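Local coordinates for fatty acid-binding protein TM_1468 (Thermotoga maritima, PDB 1VPV) that binds long-chain fatty acids such as palmitate and may play a role in lipid transport or fatty acid metabolism, at residues E50-E55 against G277-T282; V19-D24 against I38-V43; V42-G47 against S71-S76. One frame throughout, in Å; residues are numbered along the deposited sequence.

Interaction 1. Residues E50-E55 against G277-T282; sequences EPDERE and GKVITT. With PLM (palmitic acid), chain D.
Lys278 and Asp52 carry this contact, their side chains running antiparallel past one another: Asp52 binds backbone N-H groups, while the lysine ammonium goes on to Glu50. That ionic contact is a salt bridge, Lys278 NZ to Glu50 OE1 2.6 Å, on the anti lone pair of the oxygen. Lysine suits the place because its chain, extended beyond CG, runs from the helix to strand 49-51, where it meets Glu50 at about a right angle. NZ also donates to Pro51 O at 2.7 Å, nearly along the C=O axis, and forms a salt bridge with Glu58, so a buried charge has three acceptors. The hydrogen bonds of Asp52 serve the start of helix 278-284. Gly277 is its N-cap residue, where a CB would run into Asp52 OD1. With CG anti to the backbone N (chi1 -170°), the carboxylate takes Lys278 N on OD1 at 2.9 Å and Val279 N on OD2 at 3.1 Å, both from above its plane. A short acid fits here: its negative charge would probably be favoured by the helix dipole. OD2 is also hydrogen-bonded to Ser21 OG, and a water lies between it and Ile280 N, accepting from the latter. In apolar contact, Val279 CG1 lies 3.9 Å from palmitate C4.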
loop_
_atom_site.group_PDB
_atom_site.type_symbol
_atom_site.label_atom_id
_atom_site.label_comp_id
_atom_site.label_asym_id
_atom_site.label_seq_id
_atom_site.Cartn_x
_atom_site.Cartn_y
_atom_site.Cartn_z
ATOM N N GLU A 50 -9.758 0.547 -17.071
ATOM C CA GLU A 50 -10.586 0.102 -15.929
ATOM C C GLU A 50 -10.159 0.747 -14.640
ATOM O O GLU A 50 -8.981 1.084 -14.464
ATOM C CB GLU A 50 -10.607 -1.406 -15.748
ATOM C CG GLU A 50 -9.285 -2.070 -15.673
ATOM C CD GLU A 50 -9.431 -3.569 -15.694
ATOM O OE1 GLU A 50 -10.021 -4.104 -14.738
ATOM O OE2 GLU A 50 -8.994 -4.217 -16.672
ATOM N N PRO A 51 -11.123 1.017 -13.755
ATOM C CA PRO A 51 -10.726 1.527 -12.453
ATOM C C PRO A 51 -10.318 0.415 -11.456
ATOM O O PRO A 51 -10.738 -0.746 -11.588
ATOM C CB PRO A 51 -11.941 2.328 -12.013
ATOM C CG PRO A 51 -13.117 1.676 -12.740
ATOM C CD PRO A 51 -12.582 0.974 -13.940
ATOM N N ASP A 52 -9.456 0.784 -10.498
ATOM C CA ASP A 52 -8.968 -0.121 -9.444
ATOM C C ASP A 52 -9.930 -0.067 -8.248
ATOM O O ASP A 52 -9.635 0.556 -7.224
ATOM C CB ASP A 52 -7.537 0.307 -9.080
ATOM C CG ASP A 52 -6.789 -0.689 -8.161
ATOM O OD1 ASP A 52 -7.331 -1.719 -7.749
ATOM O OD2 ASP A 52 -5.615 -0.425 -7.821
ATOM N N GLU A 53 -11.106 -0.696 -8.385
ATOM C CA GLU A 53 -12.118 -0.674 -7.309
ATOM C C GLU A 53 -11.794 -1.705 -6.232
ATOM O O GLU A 53 -11.460 -2.839 -6.570
ATOM C CB GLU A 53 -13.501 -1.020 -7.856
ATOM C CG GLU A 53 -14.104 -0.019 -8.817
ATOM C CD GLU A 53 -14.592 1.287 -8.182
ATOM O OE1 GLU A 53 -14.582 1.439 -6.939
ATOM O OE2 GLU A 53 -15.000 2.174 -8.965
ATOM N N ARG A 54 -11.923 -1.338 -4.954
ATOM C CA ARG A 54 -11.658 -2.271 -3.854
ATOM C C ARG A 54 -12.867 -3.126 -3.608
ATOM O O ARG A 54 -13.585 -2.922 -2.645
ATOM C CB ARG A 54 -11.298 -1.591 -2.515
ATOM C CG ARG A 54 -9.933 -1.069 -2.371
ATOM C CD ARG A 54 -8.809 -2.067 -2.683
ATOM N NE ARG A 54 -8.411 -2.999 -1.616
ATOM C CZ ARG A 54 -7.487 -3.948 -1.797
ATOM N NH1 ARG A 54 -6.896 -4.089 -2.973
ATOM N NH2 ARG A 54 -7.165 -4.786 -0.827
ATOM N N GLU A 55 -13.019 -4.127 -4.446
ATOM C CA GLU A 55 -14.121 -5.042 -4.402
ATOM C C GLU A 55 -13.508 -6.412 -4.705
ATOM O O GLU A 55 -12.834 -6.550 -5.720
ATOM C CB GLU A 55 -15.127 -4.601 -5.458
ATOM C CG GLU A 55 -15.840 -5.715 -6.223
ATOM C CD GLU A 55 -16.915 -6.388 -5.417
ATOM O OE1 GLU A 55 -17.867 -5.686 -5.030
ATOM O OE2 GLU A 55 -16.811 -7.615 -5.182
ATOM N N GLY A 277 -4.229 -4.737 -5.273
ATOM C CA GLY A 277 -5.182 -4.268 -6.293
ATOM C C GLY A 277 -4.631 -4.303 -7.716
ATOM O O GLY A 277 -3.547 -4.825 -7.972
ATOM N N LYS A 278 -5.393 -3.729 -8.638
ATOM C CA LYS A 278 -5.046 -3.768 -10.070
ATOM C C LYS A 278 -3.767 -2.975 -10.386
ATOM O O LYS A 278 -2.909 -3.425 -11.136
ATOM C CB LYS A 278 -6.213 -3.253 -10.950
ATOM C CG LYS A 278 -7.587 -3.822 -10.620
ATOM C CD LYS A 278 -8.585 -3.464 -11.726
ATOM C CE LYS A 278 -9.994 -3.974 -11.433
ATOM N NZ LYS A 278 -10.938 -3.349 -12.392
ATOM N N VAL A 279 -3.646 -1.797 -9.808
ATOM C CA VAL A 279 -2.484 -0.947 -10.077
ATOM C C VAL A 279 -1.197 -1.549 -9.496
ATOM O O VAL A 279 -0.188 -1.676 -10.185
ATOM C CB VAL A 279 -2.731 0.478 -9.569
ATOM C CG1 VAL A 279 -1.500 1.325 -9.720
ATOM C CG2 VAL A 279 -3.875 1.106 -10.365
ATOM N N ILE A 280 -1.212 -1.929 -8.239
ATOM C CA ILE A 280 -0.022 -2.510 -7.662
ATOM C C ILE A 280 0.384 -3.791 -8.435
ATOM O O ILE A 280 1.556 -3.980 -8.812
ATOM C CB ILE A 280 -0.207 -2.721 -6.155
ATOM C CG1 ILE A 280 -0.224 -1.350 -5.445
ATOM C CG2 ILE A 280 0.869 -3.619 -5.593
ATOM C CD1 ILE A 280 1.132 -0.681 -5.332
ATOM N N THR A 281 -0.598 -4.629 -8.717
ATOM C CA THR A 281 -0.340 -5.866 -9.448
ATOM C C THR A 281 0.293 -5.617 -10.799
ATOM O O THR A 281 1.178 -6.361 -11.242
ATOM C CB THR A 281 -1.643 -6.641 -9.668
ATOM O OG1 THR A 281 -2.206 -6.918 -8.390
ATOM C CG2 THR A 281 -1.378 -7.959 -10.353
ATOM N N THR A 282 -0.206 -4.588 -11.467
ATOM C CA THR A 282 0.222 -4.249 -12.812
ATOM C C THR A 282 1.709 -3.990 -12.788
ATOM O O THR A 282 2.433 -4.411 -13.705
ATOM C CB THR A 282 -0.574 -3.044 -13.355
ATOM O OG1 THR A 282 -1.910 -3.475 -13.733
ATOM C CG2 THR A 282 0.145 -2.413 -14.563
HETATM C C1 PLM D . 0.190 5.845 -10.971
HETATM O O1 PLM D . 0.159 7.061 -10.618
HETATM O O2 PLM D . 0.054 5.500 -12.189
HETATM C C2 PLM D . 0.367 4.802 -9.892
HETATM C C3 PLM D . 1.788 4.279 -9.858
HETATM C C4 PLM D . 1.898 3.132 -8.862
HETATM C C5 PLM D . 3.318 2.576 -8.901
HETATM C C6 PLM D . 3.508 1.427 -7.945
HETATM C C7 PLM D . 4.939 0.910 -7.927
HETATM C C8 PLM D . 5.016 -0.473 -7.288
HETATM C C9 PLM D . 4.879 -0.401 -5.783
HETATM C CA PLM D . 4.868 -1.775 -5.144
HETATM C CB PLM D . 4.888 -1.660 -3.627
HETATM C CC PLM D . 4.580 -3.012 -2.990
HETATM C CD PLM D . 4.752 -2.989 -1.457
HETATM C CE PLM D . 4.237 -4.257 -0.799
HETATM C CF PLM D . 4.567 -4.325 0.684
HETATM C CG PLM D . 3.556 -3.567 1.549
HETATM O O HOH W 1 -3.588 -1.576 -6.234
#

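Interaction 2. Residues V19-D24 against I38-V43; sequences VDSTAD and IPLYVV. With PLM (palmitic acid), chain D.
Leu40 reaches across to Asp20, Ser21 and Thr22 at the point where strand 15-20 ends, within a beta-alpha-beta unit whose parallel strands, 15-20 and 35-43, are joined through helix 29-32. The two methyls of Leu40 go to different partners. CD1 packs against Asp20 CB at 3.6 Å and lies equally near Ser21 OG, whereas CD2 meets Thr22 CG2 at 3.7 Å; the leucine crosses both the aspartate and the threonine obliquely. Branched and apolar, it can serve the protein and the lipid together. Thr22 presents its methyl because CG2 stands anti to the carbonyl carbon, beside the backbone N. Ser21 points toward the break in strand 35-43 at Pro39 and Leu40, and its hydroxyl accepts from Leu40 N at 3.0 Å in an almost straight bond (173°). Small and polar, serine thus carries on the pairing past the strand end. Earlier along the strand the backbone pairing is parallel: Ile38 N donates to Val19 O at 2.9 Å, and Ser21 N gives a weak bond to Ile38 O. Ile38 lays CG2 over Asp20 CA, while Asp20 OD2 is held by Leu103 N. On the lipid side, Leu40 CD2 comes to 3.4 Å from palmitate C2, next to the carboxyl carbon.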
loop_
_atom_site.group_PDB
_atom_site.type_symbol
_atom_site.label_atom_id
_atom_site.label_comp_id
_atom_site.label_asym_id
_atom_site.label_seq_id
_atom_site.Cartn_x
_atom_site.Cartn_y
_atom_site.Cartn_z
ATOM N N VAL A 19 -7.913 6.642 1.365
ATOM C CA VAL A 19 -6.628 6.209 0.747
ATOM C C VAL A 19 -6.918 6.001 -0.740
ATOM O O VAL A 19 -8.068 5.974 -1.161
ATOM C CB VAL A 19 -6.046 4.925 1.378
ATOM C CG1 VAL A 19 -5.828 5.108 2.912
ATOM C CG2 VAL A 19 -6.957 3.710 1.109
ATOM N N ASP A 20 -5.870 5.881 -1.533
ATOM C CA ASP A 20 -6.000 5.552 -2.926
ATOM C C ASP A 20 -5.928 4.038 -3.116
ATOM O O ASP A 20 -5.557 3.314 -2.188
ATOM C CB ASP A 20 -4.956 6.302 -3.735
ATOM C CG ASP A 20 -3.543 5.835 -3.456
ATOM O OD1 ASP A 20 -3.204 4.659 -3.795
ATOM O OD2 ASP A 20 -2.774 6.673 -2.928
ATOM N N SER A 21 -6.315 3.559 -4.307
ATOM C CA SER A 21 -6.431 2.117 -4.540
ATOM C C SER A 21 -5.096 1.362 -4.402
ATOM O O SER A 21 -5.081 0.162 -4.136
ATOM C CB SER A 21 -7.005 1.846 -5.915
ATOM O OG SER A 21 -6.165 2.405 -6.891
ATOM N N THR A 22 -3.988 2.076 -4.576
ATOM C CA THR A 22 -2.660 1.501 -4.368
ATOM C C THR A 22 -2.322 1.209 -2.895
ATOM O O THR A 22 -1.294 0.646 -2.638
ATOM C CB THR A 22 -1.531 2.410 -4.928
ATOM O OG1 THR A 22 -1.307 3.506 -4.055
ATOM C CG2 THR A 22 -1.905 2.937 -6.269
ATOM N N ALA A 23 -3.168 1.625 -1.965
ATOM C CA ALA A 23 -3.049 1.231 -0.563
ATOM C C ALA A 23 -3.418 -0.233 -0.277
ATOM O O ALA A 23 -3.069 -0.750 0.801
ATOM C CB ALA A 23 -3.891 2.167 0.358
ATOM N N ASP A 24 -4.133 -0.877 -1.213
ATOM C CA ASP A 24 -4.525 -2.283 -1.074
ATOM C C ASP A 24 -5.109 -2.516 0.325
ATOM O O ASP A 24 -4.702 -3.435 1.049
ATOM C CB ASP A 24 -3.316 -3.206 -1.296
ATOM C CG ASP A 24 -2.686 -3.053 -2.673
ATOM O OD1 ASP A 24 -3.400 -2.659 -3.625
ATOM O OD2 ASP A 24 -1.463 -3.366 -2.814
ATOM N N ILE A 38 -10.051 5.509 -3.205
ATOM C CA ILE A 38 -10.281 6.185 -4.485
ATOM C C ILE A 38 -9.491 5.462 -5.580
ATOM O O ILE A 38 -8.307 5.265 -5.436
ATOM C CB ILE A 38 -9.950 7.707 -4.464
ATOM C CG1 ILE A 38 -10.171 8.308 -5.844
ATOM C CG2 ILE A 38 -8.519 7.990 -3.979
ATOM C CD1 ILE A 38 -10.076 9.827 -5.855
ATOM N N PRO A 39 -10.172 5.041 -6.665
ATOM C CA PRO A 39 -9.495 4.249 -7.696
ATOM C C PRO A 39 -8.471 5.023 -8.532
ATOM O O PRO A 39 -8.743 6.131 -8.997
ATOM C CB PRO A 39 -10.641 3.769 -8.611
ATOM C CG PRO A 39 -11.915 4.220 -7.982
ATOM C CD PRO A 39 -11.601 5.266 -6.973
ATOM N N LEU A 40 -7.306 4.422 -8.728
ATOM C CA LEU A 40 -6.483 4.800 -9.855
ATOM C C LEU A 40 -6.957 3.979 -11.072
ATOM O O LEU A 40 -7.885 3.165 -10.972
ATOM C CB LEU A 40 -4.999 4.552 -9.560
ATOM C CG LEU A 40 -4.261 5.636 -8.791
ATOM C CD1 LEU A 40 -4.710 5.671 -7.317
ATOM C CD2 LEU A 40 -2.766 5.436 -8.887
ATOM N N TYR A 41 -6.307 4.205 -12.210
ATOM C CA TYR A 41 -6.711 3.599 -13.470
ATOM C C TYR A 41 -5.637 2.716 -14.099
ATOM O O TYR A 41 -4.431 2.939 -13.955
ATOM C CB TYR A 41 -7.127 4.667 -14.461
ATOM C CG TYR A 41 -8.217 5.560 -13.951
ATOM C CD1 TYR A 41 -9.544 5.161 -13.991
ATOM C CD2 TYR A 41 -7.919 6.830 -13.452
ATOM C CE1 TYR A 41 -10.556 5.974 -13.513
ATOM C CE2 TYR A 41 -8.938 7.680 -12.986
ATOM C CZ TYR A 41 -10.251 7.238 -13.017
ATOM O OH TYR A 41 -11.249 8.067 -12.551
ATOM N N VAL A 42 -6.136 1.714 -14.798
ATOM C CA VAL A 42 -5.344 0.752 -15.516
ATOM C C VAL A 42 -5.754 0.891 -17.005
ATOM O O VAL A 42 -6.931 0.753 -17.350
ATOM C CB VAL A 42 -5.610 -0.680 -14.970
ATOM C CG1 VAL A 42 -5.043 -1.741 -15.887
ATOM C CG2 VAL A 42 -5.014 -0.821 -13.613
ATOM N N VAL A 43 -4.774 1.183 -17.855
ATOM C CA VAL A 43 -4.990 1.417 -19.276
ATOM C C VAL A 43 -4.205 0.394 -20.079
ATOM O O VAL A 43 -2.988 0.409 -20.070
ATOM C CB VAL A 43 -4.525 2.830 -19.679
ATOM C CG1 VAL A 43 -4.831 3.092 -21.138
ATOM C CG2 VAL A 43 -5.236 3.863 -18.817
HETATM C C1 PLM D . 0.190 5.845 -10.971
HETATM O O1 PLM D . 0.159 7.061 -10.618
HETATM O O2 PLM D . 0.054 5.500 -12.189
HETATM C C2 PLM D . 0.367 4.802 -9.892
HETATM C C3 PLM D . 1.788 4.279 -9.858
HETATM C C4 PLM D . 1.898 3.132 -8.862
HETATM C C5 PLM D . 3.318 2.576 -8.901
HETATM C C6 PLM D . 3.508 1.427 -7.945
HETATM C C7 PLM D . 4.939 0.910 -7.927
HETATM C C8 PLM D . 5.016 -0.473 -7.288
HETATM C C9 PLM D . 4.879 -0.401 -5.783
HETATM C CA PLM D . 4.868 -1.775 -5.144
HETATM C CB PLM D . 4.888 -1.660 -3.627
HETATM C CC PLM D . 4.580 -3.012 -2.990
HETATM C CD PLM D . 4.752 -2.989 -1.457
HETATM C CE PLM D . 4.237 -4.257 -0.799
HETATM C CF PLM D . 4.567 -4.325 0.684
HETATM C CG PLM D . 3.556 -3.567 1.549
#

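Interaction 3. Residues V42-G47 against S71-S76; sequences VVWEDG and SVPKTS. With PLM (palmitic acid), chain D.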
loop_
_atom_site.group_PDB
_atom_site.type_symbol
_atom_site.label_atom_id
_atom_site.label_comp_id
_atom_site.label_asym_id
_atom_site.label_seq_id
_atom_site.Cartn_x
_atom_site.Cartn_y
_atom_site.Cartn_z
ATOM N N VAL A 42 -6.136 1.714 -14.798
ATOM C CA VAL A 42 -5.344 0.752 -15.516
ATOM C C VAL A 42 -5.754 0.891 -17.005
ATOM O O VAL A 42 -6.931 0.753 -17.350
ATOM C CB VAL A 42 -5.610 -0.680 -14.970
ATOM C CG1 VAL A 42 -5.043 -1.741 -15.887
ATOM C CG2 VAL A 42 -5.014 -0.821 -13.613
ATOM N N VAL A 43 -4.774 1.183 -17.855
ATOM C CA VAL A 43 -4.990 1.417 -19.276
ATOM C C VAL A 43 -4.205 0.394 -20.079
ATOM O O VAL A 43 -2.988 0.409 -20.070
ATOM C CB VAL A 43 -4.525 2.830 -19.679
ATOM C CG1 VAL A 43 -4.831 3.092 -21.138
ATOM C CG2 VAL A 43 -5.236 3.863 -18.817
ATOM N N TRP A 44 -4.917 -0.482 -20.776
ATOM C CA TRP A 44 -4.323 -1.491 -21.663
ATOM C C TRP A 44 -3.916 -0.930 -23.013
ATOM O O TRP A 44 -4.463 0.081 -23.463
ATOM C CB TRP A 44 -5.335 -2.594 -21.937
ATOM C CG TRP A 44 -5.776 -3.245 -20.734
ATOM C CD1 TRP A 44 -6.802 -2.854 -19.930
ATOM C CD2 TRP A 44 -5.199 -4.395 -20.127
ATOM N NE1 TRP A 44 -6.909 -3.698 -18.870
ATOM C CE2 TRP A 44 -5.947 -4.667 -18.967
ATOM C CE3 TRP A 44 -4.152 -5.245 -20.468
ATOM C CZ2 TRP A 44 -5.683 -5.771 -18.132
ATOM C CZ3 TRP A 44 -3.865 -6.338 -19.628
ATOM C CH2 TRP A 44 -4.637 -6.585 -18.469
ATOM N N GLU A 45 -2.999 -1.637 -23.670
ATOM C CA GLU A 45 -2.433 -1.233 -24.961
ATOM C C GLU A 45 -3.492 -0.762 -25.985
ATOM O O GLU A 45 -3.249 0.185 -26.718
ATOM C CB GLU A 45 -1.602 -2.392 -25.559
ATOM C CG GLU A 45 -0.277 -1.948 -26.128
ATOM C CD GLU A 45 0.538 -3.098 -26.762
ATOM O OE1 GLU A 45 0.498 -4.249 -26.244
ATOM O OE2 GLU A 45 1.224 -2.829 -27.790
ATOM N N ASP A 46 -4.647 -1.437 -26.019
ATOM C CA ASP A 46 -5.727 -1.146 -26.968
ATOM C C ASP A 46 -6.607 0.068 -26.559
ATOM O O ASP A 46 -7.604 0.356 -27.205
ATOM C CB ASP A 46 -6.630 -2.385 -27.139
ATOM C CG ASP A 46 -7.216 -2.875 -25.809
ATOM O OD1 ASP A 46 -7.046 -2.193 -24.774
ATOM O OD2 ASP A 46 -7.851 -3.940 -25.782
ATOM N N GLY A 47 -6.253 0.754 -25.478
ATOM C CA GLY A 47 -6.958 1.971 -25.084
ATOM C C GLY A 47 -8.107 1.714 -24.133
ATOM O O GLY A 47 -8.758 2.637 -23.711
ATOM N N SER A 71 -0.499 -8.621 -23.016
ATOM C CA SER A 71 0.258 -7.403 -22.751
ATOM C C SER A 71 0.142 -7.020 -21.282
ATOM O O SER A 71 -0.647 -7.618 -20.549
ATOM C CB SER A 71 -0.209 -6.232 -23.657
ATOM O OG SER A 71 -1.506 -5.762 -23.298
ATOM N N VAL A 72 0.962 -6.054 -20.846
ATOM C CA VAL A 72 0.880 -5.536 -19.501
ATOM C C VAL A 72 0.399 -4.089 -19.609
ATOM O O VAL A 72 0.936 -3.322 -20.339
ATOM C CB VAL A 72 2.247 -5.638 -18.796
ATOM C CG1 VAL A 72 2.276 -4.850 -17.496
ATOM C CG2 VAL A 72 2.563 -7.094 -18.496
ATOM N N PRO A 73 -0.627 -3.708 -18.857
ATOM C CA PRO A 73 -1.110 -2.353 -19.084
ATOM C C PRO A 73 -0.258 -1.333 -18.342
ATOM O O PRO A 73 0.637 -1.698 -17.577
ATOM C CB PRO A 73 -2.507 -2.391 -18.473
ATOM C CG PRO A 73 -2.462 -3.436 -17.451
ATOM C CD PRO A 73 -1.361 -4.392 -17.784
ATOM N N LYS A 74 -0.598 -0.070 -18.544
ATOM C CA LYS A 74 -0.046 1.048 -17.816
ATOM C C LYS A 74 -1.073 1.555 -16.789
ATOM O O LYS A 74 -2.229 1.179 -16.817
ATOM C CB LYS A 74 0.303 2.160 -18.813
ATOM C CG LYS A 74 1.148 1.658 -19.977
ATOM C CD LYS A 74 1.868 2.790 -20.767
ATOM C CE LYS A 74 2.669 2.269 -21.995
ATOM N NZ LYS A 74 3.399 0.967 -21.787
ATOM N N THR A 75 -0.645 2.458 -15.925
ATOM C CA THR A 75 -1.475 2.981 -14.855
ATOM C C THR A 75 -1.477 4.510 -14.907
ATOM O O THR A 75 -0.542 5.107 -15.413
ATOM C CB THR A 75 -0.936 2.501 -13.452
ATOM O OG1 THR A 75 0.395 3.009 -13.235
ATOM C CG2 THR A 75 -0.921 0.980 -13.362
ATOM N N SER A 76 -2.533 5.146 -14.430
ATOM C CA SER A 76 -2.484 6.587 -14.240
ATOM C C SER A 76 -3.124 6.950 -12.921
ATOM O O SER A 76 -3.981 6.233 -12.437
ATOM C CB SER A 76 -3.220 7.297 -15.361
ATOM O OG SER A 76 -4.610 7.111 -15.196
HETATM C C1 PLM D . 0.190 5.845 -10.971
HETATM O O1 PLM D . 0.159 7.061 -10.618
HETATM O O2 PLM D . 0.054 5.500 -12.189
HETATM C C2 PLM D . 0.367 4.802 -9.892
HETATM C C3 PLM D . 1.788 4.279 -9.858
HETATM C C4 PLM D . 1.898 3.132 -8.862
HETATM C C5 PLM D . 3.318 2.576 -8.901
HETATM C C6 PLM D . 3.508 1.427 -7.945
HETATM C C7 PLM D . 4.939 0.910 -7.927
HETATM C C8 PLM D . 5.016 -0.473 -7.288
HETATM C C9 PLM D . 4.879 -0.401 -5.783
HETATM C CA PLM D . 4.868 -1.775 -5.144
HETATM C CB PLM D . 4.888 -1.660 -3.627
HETATM C CC PLM D . 4.580 -3.012 -2.990
HETATM C CD PLM D . 4.752 -2.989 -1.457
HETATM C CE PLM D . 4.237 -4.257 -0.799
HETATM C CF PLM D . 4.567 -4.325 0.684
HETATM C CG PLM D . 3.556 -3.567 1.549
HETATM O O HOH W 2 -1.438 -3.336 -22.310
#
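A proline lies flat on a tryptophan: Pro73 CG stands 3.7 Å from the centroid of the six-membered ring of Trp44, only 3° off the ring normal, a CH-pi contact. The pyrrolidine is nearly parallel to the indole, which brings CB and CD to the same height above it as CG. A rigid, CH-rich ring suits the aromatic face, and Val42 adds its CG1 at 3.5 Å from Pro73 CG. At the indole edge sits Ser71, with OG near the ring plane. Replacing Trp44 with an alanine would probably leave Pro73 without its aromatic cover and Glu50 OE2 without the indole N-H it accepts from. Beside this pair, strands 35-43 and 74-76 run antiparallel. Val43 and Lys74 form a hydrogen-bonded pair, Val43 N to Lys74 O 2.7 Å and Lys74 N to Val43 O 2.9 Å, followed by the non-hydrogen-bonded pair of Val42 and Thr75. A water bridges Glu45 N and Ser71 OG. Backbone bonds of the flanking pairs, Val43-Lys74 and Tyr41-Ser76, thus fix the strand that carries Thr75. Its OG1 donates to palmitate O2 at 2.7 Å, which is consistent with its accepting from His283 NE2; a hydroxyl suits the place because it can do both.

Overall arrangement
All three contacts gather round strand 35-43 and the palmitate. Interactions 1 and 2 have centres about 6 Å apart and meet where Gly277 N lies 2.8 Å from Asp24 OD1, a probable hydrogen bond. Interactions 2 and 3 share Val42 and Val43, their centres about 14 Å apart, and Tyr41 O joins Ser76 N at 2.9 Å. Interaction 1 reaches interaction 3, about 12 Å away between centres, through Val279 CG1 and Thr75 CG2, 3.7 Å apart. Around the lipid the contacts divide the work: interaction 3 and Ser108 bind the carboxyl group, Leu40 of interaction 2 touches C1 and C2, and Val279 and Ile280 of interaction 1 line the chain from C2 and C4 on to C9, Ile280 CD1 lying 3.8 Å from C9.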